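Local coordinates for protein dimethylsulfoniopropionate lyase (Roseovarius nubinhibens, PDB 4B29) that probably cleaves dimethylsulfoniopropionate to release dimethyl sulfide, using a zinc ion held in a cupin fold, at residues H148-E153 with V202-A207; W117-G122 with R133-Y138; G161-H166 with H189-L194. One frame throughout, in Å; residues are numbered along the deposited sequence.

Contact 1 (H148-E153 with V202-A207). With ZN (zinc ion), chain J; PO4 (phosphate ion), chain B.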
loop_
_atom_site.group_PDB
_atom_site.type_symbol
_atom_site.label_atom_id
_atom_site.label_comp_id
_atom_site.label_asym_id
_atom_site.label_seq_id
_atom_site.Cartn_x
_atom_site.Cartn_y
_atom_site.Cartn_z
ATOM N N HIS A 148 -6.449 -3.623 -13.137
ATOM C CA HIS A 148 -6.347 -4.862 -12.344
ATOM C C HIS A 148 -7.549 -4.903 -11.420
ATOM O O HIS A 148 -8.239 -3.897 -11.237
ATOM C CB HIS A 148 -5.042 -4.911 -11.557
ATOM C CG HIS A 148 -4.822 -3.738 -10.665
ATOM N ND1 HIS A 148 -4.422 -2.512 -11.155
ATOM C CD2 HIS A 148 -4.909 -3.599 -9.316
ATOM C CE1 HIS A 148 -4.295 -1.657 -10.155
ATOM N NE2 HIS A 148 -4.576 -2.298 -9.025
ATOM N N GLU A 149 -7.815 -6.076 -10.830
ATOM C CA GLU A 149 -9.081 -6.217 -10.137
ATOM C C GLU A 149 -8.986 -7.367 -9.139
ATOM O O GLU A 149 -8.051 -8.176 -9.186
ATOM C CB GLU A 149 -10.213 -6.514 -11.133
ATOM C CG GLU A 149 -9.953 -7.848 -11.885
ATOM C CD GLU A 149 -10.989 -8.030 -12.939
ATOM O OE1 GLU A 149 -10.843 -7.422 -14.020
ATOM O OE2 GLU A 149 -11.991 -8.716 -12.643
ATOM N N HIS A 150 -9.963 -7.416 -8.244
ATOM C CA HIS A 150 -10.021 -8.486 -7.239
ATOM C C HIS A 150 -11.384 -8.441 -6.574
ATOM O O HIS A 150 -12.027 -7.367 -6.467
ATOM C CB HIS A 150 -8.922 -8.311 -6.168
ATOM C CG HIS A 150 -8.701 -6.877 -5.783
ATOM N ND1 HIS A 150 -9.571 -6.170 -4.990
ATOM C CD2 HIS A 150 -7.731 -6.017 -6.150
ATOM C CE1 HIS A 150 -9.134 -4.921 -4.854
ATOM N NE2 HIS A 150 -8.011 -4.816 -5.550
ATOM N N LEU A 151 -11.800 -9.598 -6.023
ATOM C CA LEU A 151 -13.085 -9.618 -5.327
ATOM C C LEU A 151 -13.182 -8.685 -4.065
ATOM O O LEU A 151 -14.163 -8.006 -3.889
ATOM C CB LEU A 151 -13.439 -11.088 -4.962
ATOM C CG LEU A 151 -14.710 -11.278 -4.166
ATOM C CD1 LEU A 151 -15.981 -10.824 -4.940
ATOM C CD2 LEU A 151 -14.805 -12.808 -3.837
ATOM N N PRO A 152 -12.175 -8.695 -3.150
ATOM C CA PRO A 152 -12.328 -7.901 -1.924
ATOM C C PRO A 152 -12.375 -6.400 -2.224
ATOM O O PRO A 152 -11.823 -5.946 -3.250
ATOM C CB PRO A 152 -11.033 -8.220 -1.117
ATOM C CG PRO A 152 -10.054 -8.848 -2.102
ATOM C CD PRO A 152 -10.993 -9.584 -3.093
ATOM N N GLU A 153 -13.104 -5.709 -1.387
ATOM C CA GLU A 153 -13.096 -4.210 -1.428
ATOM C C GLU A 153 -11.783 -3.685 -0.898
ATOM O O GLU A 153 -11.120 -4.332 -0.075
ATOM C CB GLU A 153 -14.198 -3.696 -0.537
ATOM C CG GLU A 153 -15.624 -4.047 -1.117
ATOM C CD GLU A 153 -16.704 -3.597 -0.212
ATOM O OE1 GLU A 153 -16.409 -2.912 0.801
ATOM O OE2 GLU A 153 -17.915 -3.844 -0.457
ATOM N N VAL A 202 -3.084 0.847 2.384
ATOM C CA VAL A 202 -4.391 0.448 1.815
ATOM C C VAL A 202 -5.061 -0.544 2.765
ATOM O O VAL A 202 -4.391 -1.422 3.303
ATOM C CB VAL A 202 -4.133 -0.245 0.474
ATOM C CG1 VAL A 202 -5.427 -0.798 -0.156
ATOM C CG2 VAL A 202 -3.427 0.756 -0.487
ATOM N N LEU A 203 -6.352 -0.369 2.970
ATOM C CA LEU A 203 -7.129 -1.361 3.748
ATOM C C LEU A 203 -7.951 -2.245 2.801
ATOM O O LEU A 203 -8.386 -1.813 1.688
ATOM C CB LEU A 203 -8.150 -0.666 4.645
ATOM C CG LEU A 203 -7.646 0.470 5.585
ATOM C CD1 LEU A 203 -8.742 0.947 6.486
ATOM C CD2 LEU A 203 -6.439 -0.059 6.423
ATOM N N TRP A 204 -8.238 -3.476 3.277
ATOM C CA TRP A 204 -9.044 -4.410 2.464
ATOM C C TRP A 204 -10.094 -5.035 3.353
ATOM O O TRP A 204 -9.852 -5.228 4.568
ATOM C CB TRP A 204 -8.172 -5.587 1.961
ATOM C CG TRP A 204 -6.930 -5.244 1.200
ATOM C CD1 TRP A 204 -5.785 -4.543 1.651
ATOM C CD2 TRP A 204 -6.728 -5.468 -0.180
ATOM N NE1 TRP A 204 -4.884 -4.442 0.623
ATOM C CE2 TRP A 204 -5.435 -4.999 -0.508
ATOM C CE3 TRP A 204 -7.506 -6.075 -1.179
ATOM C CZ2 TRP A 204 -4.901 -5.083 -1.811
ATOM C CZ3 TRP A 204 -6.953 -6.172 -2.504
ATOM C CH2 TRP A 204 -5.673 -5.701 -2.783
ATOM N N ARG A 205 -11.263 -5.302 2.776
ATOM C CA ARG A 205 -12.298 -6.002 3.534
ATOM C C ARG A 205 -13.228 -6.784 2.619
ATOM O O ARG A 205 -13.197 -6.631 1.377
ATOM C CB ARG A 205 -13.132 -5.034 4.383
ATOM C CG ARG A 205 -14.174 -4.289 3.500
ATOM C CD ARG A 205 -14.825 -3.161 4.322
ATOM N NE ARG A 205 -15.873 -2.524 3.469
ATOM C CZ ARG A 205 -16.695 -1.577 3.894
ATOM N NH1 ARG A 205 -16.604 -1.062 5.135
ATOM N NH2 ARG A 205 -17.639 -1.101 3.048
ATOM N N GLY A 206 -14.043 -7.642 3.244
ATOM C CA GLY A 206 -15.193 -8.202 2.478
ATOM C C GLY A 206 -14.945 -9.615 1.978
ATOM O O GLY A 206 -13.925 -10.256 2.294
ATOM N N ALA A 207 -15.861 -10.089 1.153
ATOM C CA ALA A 207 -15.671 -11.388 0.467
ATOM C C ALA A 207 -14.360 -11.416 -0.276
ATOM O O ALA A 207 -13.944 -10.445 -0.929
ATOM C CB ALA A 207 -16.846 -11.625 -0.531
HETATM ZN ZN ZN J . -6.880 -3.124 -5.901
HETATM P P PO4 B . -3.941 -3.001 -5.748
HETATM O O1 PO4 B . -2.686 -3.658 -6.244
HETATM O O2 PO4 B . -3.790 -2.809 -4.226
HETATM O O3 PO4 B . -4.205 -1.659 -6.416
HETATM O O4 PO4 B . -5.150 -3.843 -5.993
HETATM O O HOH W 1 -15.803 -8.250 -1.674
HETATM O O HOH W 2 -19.603 -2.841 1.352
#

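Contact 2 (W117-G122 with R133-Y138). With EDO (1,2-ethanediol), chain F; PO4 (phosphate ion), chain E.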
loop_
_atom_site.group_PDB
_atom_site.type_symbol
_atom_site.label_atom_id
_atom_site.label_comp_id
_atom_site.label_asym_id
_atom_site.label_seq_id
_atom_site.Cartn_x
_atom_site.Cartn_y
_atom_site.Cartn_z
ATOM N N TRP A 117 5.359 -4.085 -2.994
ATOM C CA TRP A 117 4.358 -3.922 -1.945
ATOM C C TRP A 117 4.656 -4.898 -0.810
ATOM O O TRP A 117 5.410 -5.872 -0.995
ATOM C CB TRP A 117 2.936 -4.205 -2.494
ATOM C CG TRP A 117 2.667 -5.614 -2.914
ATOM C CD1 TRP A 117 3.046 -6.214 -4.069
ATOM C CD2 TRP A 117 1.943 -6.605 -2.157
ATOM N NE1 TRP A 117 2.586 -7.532 -4.100
ATOM C CE2 TRP A 117 1.914 -7.789 -2.933
ATOM C CE3 TRP A 117 1.314 -6.589 -0.910
ATOM C CZ2 TRP A 117 1.264 -8.969 -2.500
ATOM C CZ3 TRP A 117 0.676 -7.765 -0.467
ATOM C CH2 TRP A 117 0.661 -8.930 -1.275
ATOM N N PHE A 118 4.015 -4.665 0.333
ATOM C CA PHE A 118 4.123 -5.654 1.392
ATOM C C PHE A 118 2.857 -5.608 2.238
ATOM O O PHE A 118 2.064 -4.650 2.169
ATOM C CB PHE A 118 5.379 -5.427 2.248
ATOM C CG PHE A 118 5.384 -4.146 3.083
ATOM C CD1 PHE A 118 4.868 -4.091 4.393
ATOM C CD2 PHE A 118 5.958 -2.990 2.558
ATOM C CE1 PHE A 118 4.951 -2.897 5.173
ATOM C CE2 PHE A 118 6.055 -1.815 3.334
ATOM C CZ PHE A 118 5.531 -1.732 4.619
ATOM N N GLU A 119 2.669 -6.640 3.066
ATOM C CA GLU A 119 1.463 -6.693 3.914
ATOM C C GLU A 119 1.885 -6.367 5.333
ATOM O O GLU A 119 2.646 -7.119 5.961
ATOM C CB GLU A 119 0.855 -8.111 3.829
ATOM C CG GLU A 119 -0.486 -8.272 4.586
ATOM C CD GLU A 119 -1.071 -9.685 4.389
ATOM O OE1 GLU A 119 -0.586 -10.470 3.539
ATOM O OE2 GLU A 119 -1.841 -10.084 5.276
ATOM N N LEU A 120 1.454 -5.217 5.830
ATOM C CA LEU A 120 1.836 -4.820 7.167
ATOM C C LEU A 120 1.074 -5.624 8.202
ATOM O O LEU A 120 1.653 -6.094 9.205
ATOM C CB LEU A 120 1.524 -3.322 7.337
ATOM C CG LEU A 120 1.707 -2.750 8.739
ATOM C CD1 LEU A 120 3.199 -3.038 9.269
ATOM C CD2 LEU A 120 1.362 -1.243 8.751
ATOM N N ALA A 121 -0.236 -5.746 7.998
ATOM C CA ALA A 121 -1.091 -6.444 8.998
ATOM C C ALA A 121 -2.104 -7.247 8.223
ATOM O O ALA A 121 -2.629 -6.812 7.184
ATOM C CB ALA A 121 -1.804 -5.482 9.935
ATOM N N GLY A 122 -2.390 -8.458 8.717
ATOM C CA GLY A 122 -3.425 -9.233 8.074
ATOM C C GLY A 122 -3.090 -10.716 8.217
ATOM O O GLY A 122 -2.182 -11.096 9.009
ATOM N N ARG A 133 -6.979 -6.284 6.660
ATOM C CA ARG A 133 -5.716 -6.455 5.971
ATOM C C ARG A 133 -5.232 -5.057 5.585
ATOM O O ARG A 133 -6.039 -4.232 5.109
ATOM C CB ARG A 133 -5.935 -7.335 4.760
ATOM C CG ARG A 133 -4.738 -7.581 3.942
ATOM C CD ARG A 133 -5.128 -8.542 2.797
ATOM N NE ARG A 133 -3.958 -9.087 2.125
ATOM C CZ ARG A 133 -3.633 -8.902 0.853
ATOM N NH1 ARG A 133 -4.343 -8.110 0.062
ATOM N NH2 ARG A 133 -2.571 -9.494 0.374
ATOM N N VAL A 134 -3.951 -4.807 5.847
ATOM C CA VAL A 134 -3.344 -3.491 5.583
ATOM C C VAL A 134 -2.116 -3.763 4.721
ATOM O O VAL A 134 -1.191 -4.465 5.135
ATOM C CB VAL A 134 -2.881 -2.823 6.881
ATOM C CG1 VAL A 134 -2.238 -1.449 6.525
ATOM C CG2 VAL A 134 -4.017 -2.597 7.836
ATOM N N THR A 135 -2.089 -3.197 3.513
ATOM C CA THR A 135 -0.927 -3.348 2.642
ATOM C C THR A 135 -0.335 -1.978 2.309
ATOM O O THR A 135 -0.978 -0.947 2.502
ATOM C CB THR A 135 -1.196 -4.089 1.324
ATOM O OG1 THR A 135 -2.189 -3.371 0.556
ATOM C CG2 THR A 135 -1.694 -5.502 1.609
ATOM N N VAL A 136 0.901 -2.008 1.833
ATOM C CA VAL A 136 1.611 -0.760 1.479
ATOM C C VAL A 136 2.198 -0.960 0.090
ATOM O O VAL A 136 2.753 -2.031 -0.207
ATOM C CB VAL A 136 2.783 -0.496 2.512
ATOM C CG1 VAL A 136 3.764 0.609 1.946
ATOM C CG2 VAL A 136 2.212 -0.069 3.853
ATOM N N GLY A 137 2.109 0.060 -0.795
ATOM C CA GLY A 137 2.693 -0.074 -2.133
ATOM C C GLY A 137 3.554 1.168 -2.404
ATOM O O GLY A 137 3.300 2.251 -1.811
ATOM N N TYR A 138 4.611 0.996 -3.192
ATOM C CA TYR A 138 5.420 2.134 -3.677
ATOM C C TYR A 138 5.581 1.979 -5.168
ATOM O O TYR A 138 5.827 0.872 -5.672
ATOM C CB TYR A 138 6.804 2.112 -3.033
ATOM C CG TYR A 138 7.704 3.207 -3.607
ATOM C CD1 TYR A 138 7.682 4.478 -3.054
ATOM C CD2 TYR A 138 8.510 2.929 -4.719
ATOM C CE1 TYR A 138 8.543 5.516 -3.594
ATOM C CE2 TYR A 138 9.339 3.948 -5.293
ATOM C CZ TYR A 138 9.347 5.195 -4.679
ATOM O OH TYR A 138 10.175 6.170 -5.239
HETATM C C1 EDO F . -1.373 -1.177 -2.046
HETATM O O1 EDO F . -1.096 -0.017 -2.835
HETATM C C2 EDO F . -0.603 -2.310 -2.669
HETATM O O2 EDO F . -1.078 -3.454 -1.989
HETATM P P PO4 E . 12.821 6.607 -8.198
HETATM O O1 PO4 E . 14.204 6.235 -7.615
HETATM O O2 PO4 E . 11.695 6.314 -7.221
HETATM O O3 PO4 E . 12.761 8.109 -8.334
HETATM O O4 PO4 E . 12.517 5.861 -9.490
HETATM O O HOH W 3 -3.436 -11.833 3.448
#

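Contact 3 (G161-H166 with H189-L194). With ZN (zinc ion), chain J.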
loop_
_atom_site.group_PDB
_atom_site.type_symbol
_atom_site.label_atom_id
_atom_site.label_comp_id
_atom_site.label_asym_id
_atom_site.label_seq_id
_atom_site.Cartn_x
_atom_site.Cartn_y
_atom_site.Cartn_z
ATOM N N GLY A 161 3.935 11.545 -2.032
ATOM C CA GLY A 161 3.921 11.530 -3.499
ATOM C C GLY A 161 2.508 11.845 -3.995
ATOM O O GLY A 161 1.713 12.494 -3.294
ATOM N N ARG A 162 2.211 11.390 -5.206
ATOM C CA ARG A 162 0.887 11.650 -5.828
ATOM C C ARG A 162 0.770 10.810 -7.076
ATOM O O ARG A 162 1.779 10.380 -7.681
ATOM C CB ARG A 162 0.720 13.154 -6.137
ATOM C CG ARG A 162 1.576 13.607 -7.244
ATOM C CD ARG A 162 1.491 15.195 -7.382
ATOM N NE ARG A 162 0.299 15.851 -7.902
ATOM C CZ ARG A 162 0.056 16.102 -9.208
ATOM N NH1 ARG A 162 0.867 15.657 -10.157
ATOM N NH2 ARG A 162 -1.012 16.800 -9.587
ATOM N N ALA A 163 -0.471 10.490 -7.453
ATOM C CA ALA A 163 -0.677 9.737 -8.669
ATOM C C ALA A 163 -2.097 9.904 -9.176
ATOM O O ALA A 163 -2.966 10.335 -8.428
ATOM C CB ALA A 163 -0.382 8.187 -8.433
ATOM N N LEU A 164 -2.297 9.502 -10.433
ATOM C CA LEU A 164 -3.611 9.562 -11.069
ATOM C C LEU A 164 -4.263 8.196 -10.962
ATOM O O LEU A 164 -3.707 7.217 -11.478
ATOM C CB LEU A 164 -3.436 9.982 -12.544
ATOM C CG LEU A 164 -4.754 10.174 -13.280
ATOM C CD1 LEU A 164 -5.566 11.320 -12.668
ATOM C CD2 LEU A 164 -4.382 10.409 -14.807
ATOM N N PHE A 165 -5.440 8.174 -10.318
ATOM C CA PHE A 165 -6.195 6.935 -10.056
ATOM C C PHE A 165 -7.373 6.771 -10.986
ATOM O O PHE A 165 -8.196 7.687 -11.112
ATOM C CB PHE A 165 -6.688 6.945 -8.615
ATOM C CG PHE A 165 -5.604 6.604 -7.628
ATOM C CD1 PHE A 165 -4.599 7.545 -7.268
ATOM C CD2 PHE A 165 -5.543 5.291 -7.124
ATOM C CE1 PHE A 165 -3.578 7.222 -6.359
ATOM C CE2 PHE A 165 -4.525 4.945 -6.179
ATOM C CZ PHE A 165 -3.563 5.896 -5.802
ATOM N N HIS A 166 -7.427 5.597 -11.636
ATOM C CA HIS A 166 -8.471 5.225 -12.586
ATOM C C HIS A 166 -9.359 4.148 -11.977
ATOM O O HIS A 166 -8.838 3.249 -11.269
ATOM C CB HIS A 166 -7.841 4.607 -13.844
ATOM C CG HIS A 166 -6.772 5.458 -14.467
ATOM N ND1 HIS A 166 -7.076 6.584 -15.220
ATOM C CD2 HIS A 166 -5.423 5.352 -14.458
ATOM C CE1 HIS A 166 -5.944 7.139 -15.642
ATOM N NE2 HIS A 166 -4.928 6.405 -15.206
ATOM N N HIS A 189 -9.382 -1.243 -11.643
ATOM C CA HIS A 189 -8.796 0.073 -11.340
ATOM C C HIS A 189 -7.380 0.090 -11.874
ATOM O O HIS A 189 -6.781 -0.967 -12.167
ATOM C CB HIS A 189 -8.892 0.375 -9.817
ATOM C CG HIS A 189 -8.557 -0.800 -8.935
ATOM N ND1 HIS A 189 -9.450 -1.829 -8.721
ATOM C CD2 HIS A 189 -7.468 -1.063 -8.174
ATOM C CE1 HIS A 189 -8.904 -2.712 -7.883
ATOM N NE2 HIS A 189 -7.726 -2.244 -7.514
ATOM N N ALA A 190 -6.799 1.282 -11.942
ATOM C CA ALA A 190 -5.429 1.409 -12.439
ATOM C C ALA A 190 -4.839 2.706 -11.900
ATOM O O ALA A 190 -5.532 3.482 -11.234
ATOM C CB ALA A 190 -5.441 1.424 -14.008
ATOM N N MET A 191 -3.540 2.905 -12.085
ATOM C CA MET A 191 -2.930 4.093 -11.509
ATOM C C MET A 191 -1.691 4.465 -12.336
ATOM O O MET A 191 -0.954 3.580 -12.737
ATOM C CB MET A 191 -2.471 3.761 -10.075
ATOM C CG MET A 191 -2.003 5.004 -9.286
ATOM S SD MET A 191 -1.079 4.512 -7.777
ATOM C CE MET A 191 0.400 3.867 -8.545
ATOM N N THR A 192 -1.451 5.767 -12.513
ATOM C CA THR A 192 -0.291 6.234 -13.277
ATOM C C THR A 192 0.483 7.218 -12.413
ATOM O O THR A 192 -0.104 8.188 -11.879
ATOM C CB THR A 192 -0.810 7.031 -14.497
ATOM O OG1 THR A 192 -1.695 6.180 -15.228
ATOM C CG2 THR A 192 0.381 7.497 -15.380
ATOM N N THR A 193 1.785 7.004 -12.283
ATOM C CA THR A 193 2.620 8.053 -11.686
ATOM C C THR A 193 3.235 8.863 -12.867
ATOM O O THR A 193 3.577 8.325 -13.923
ATOM C CB THR A 193 3.779 7.538 -10.815
ATOM O OG1 THR A 193 4.421 6.469 -11.496
ATOM C CG2 THR A 193 3.262 6.971 -9.446
ATOM N N LEU A 194 3.348 10.147 -12.615
ATOM C CA LEU A 194 3.935 11.082 -13.590
ATOM C C LEU A 194 5.327 11.436 -13.077
ATOM O O LEU A 194 6.182 10.566 -12.998
ATOM C CB LEU A 194 2.998 12.278 -13.743
ATOM C CG LEU A 194 1.630 12.064 -14.415
ATOM C CD1 LEU A 194 1.756 11.319 -15.732
ATOM C CD2 LEU A 194 0.614 11.379 -13.489
HETATM ZN ZN ZN J . -6.880 -3.124 -5.901
HETATM O O HOH W 4 3.138 11.016 -9.888
HETATM O O HOH W 5 -3.039 7.339 -17.172
#

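Contact 1 (H148-E153 with V202-A207)
Glu153, the first residue of strand 153-159, pairs with Arg205 at the end of strand 198-205. The glutamate chain is extended beyond CG, and its OE1 takes the NE hydrogen of Arg205 at 2.7 Å, nearly straight at 162° and close to the guanidinium plane. NH2 of Arg205 adds a weak bond to the same oxygen, and a water that donates to OE2 is in turn weakly bonded by NH2; the carboxylate and guanidinium planes stand 45° apart. Underneath, the two backbones form an antiparallel hydrogen-bonded pair: Arg205 N reaches Glu153 O at 3.0 Å, and the return bond from Glu153 N to Arg205 O is weak.

Trp204 points its indole the other way, into the zinc site. Its CZ3 sits over the centre of the His150 ring, 3.4 Å from CE1, in an edge-to-face pair with planes 51° apart. Pro152 CG comes up to the indole edge, 3.9 Å from CE3. His150 ND1 donates to Pro152 O, which lies in the ring plane, at 2.9 Å, and NE2 binds the zinc ion at 2.1 Å; Glu154 and His189 complete the protein ligands. A phosphate ion, probably from the crystallisation liquor, also binds the metal through O4, and His148 NE2 donates to its O3.

The chemistry is that of a cupin metal centre: with ND1 hydrogen-bonded to a carbonyl, NE2 on zinc and one face against Trp204, the His150 ring has its rotation fixed, and the ND1 bond would be expected to strengthen NE2 as a donor to zinc.

Contact 2 (W117-G122 with R133-Y138)
Arg133 runs out beside Glu119 and Trp117 along one face of an antiparallel strand pair. Its CB lies 4.1 Å from Ala121 O, and CG stays close to the same carbonyl. With CG anti to the backbone N (chi1 179°) and the chain extended as far as NE, the guanidinium is carried back along the neighbouring strand. There NE comes 3.7 Å from Glu119 CD and shares a water with OE2 through weak bonds, whereas the salt bridge from NH2 to OE1 is long; the two charged planes stand 71° apart. Glu119 OE1 is hydrogen-bonded to Ser124 OG and salt-bridged to Arg99. NH2 ends 3.7 Å from Trp117 CH2 but has its stronger partner in Asp212. Thr135 CG2 lies over the centre of one guanidinium face.

On the opposite face of the pair, Val136 CB rests over the Phe118 ring, offset toward its rim and 3.9 Å from its centroid, a CH-pi contact. Between Glu119 and Ala121 the register slips in a classic beta bulge: Val134 O takes hydrogens from both Leu120 N, at 2.8 Å, and Ala121 N, at 3.3 Å, the latter in the carbonyl plane on a lone pair.

Strand 133-139 thus lies between strand 115-122 and strand 198-205. Phe118 and Leu120 face helix 24-41, where both touch Leu31, and Val134 and Val136 pack on Leu201, Leu203 and Leu199; on the other face, Arg133 makes a cation-pi contact with Trp204.

Contact 3 (G161-H166 with H189-L194)
Met191 and Phe165 lie side by side on one face of an antiparallel strand pair in the cupin fold, and they make a Met-aromatic contact. Met191 CG stands over the centre of the phenyl ring, 3.8 Å from the centroid and only 7° off its normal. The sulfur approaches more obliquely, SD to CZ of Phe165 at 3.5 Å. Bending at chi3 (70°) turns the methyl end of Met191 aside after the sulfur, and Ala163 CB closes on Met191 CG at 3.7 Å.

Behind this shell, four backbone bonds fix the register. Leu164 pairs with Thr192 and His166 with Ala190, each through two hydrogen bonds of 2.9 Å. Ile198 packs against Ala163, Phe165 and Met191, and Tyr156 meets the Phe165 ring edge-to-face.

At the start of the strand, His189 sends its ring away from His166 to the metal; its ND1 is hydrogen-bonded to Ala187 O, and NE2 binds the zinc ion at 2.0 Å. On the sheet face with Leu164 and Ala190, Thr192 OG1 is hydrogen-bonded to Asp144 OD1, and one water joins Thr192 OG1 to His166 NE2, its oxygen 2.9 Å from NE2.

How the contacts relate
From the N terminus, contact 2 comes first, closing a short excursion between strand 115-122 and strand 133-139. Contact 1 opens later, at the end of strand 144-149, and closes only at strand 198-205, spanning 48 intervening residues without a helix. Contact 3 nests inside that long loop, and contact 2 stands in series before both. Contacts 2 and 1 join in the sheet where strand 133-139 lies beside strand 198-205: Trp204 NE1 probably bonds to Thr135 OG1. The other sheet joins contacts 1 and 3 through strands 144-149 and 189-192. The zinc ion, bound in contacts 1 and 3 and by Glu154 on strand 153-159, joins the two sheets.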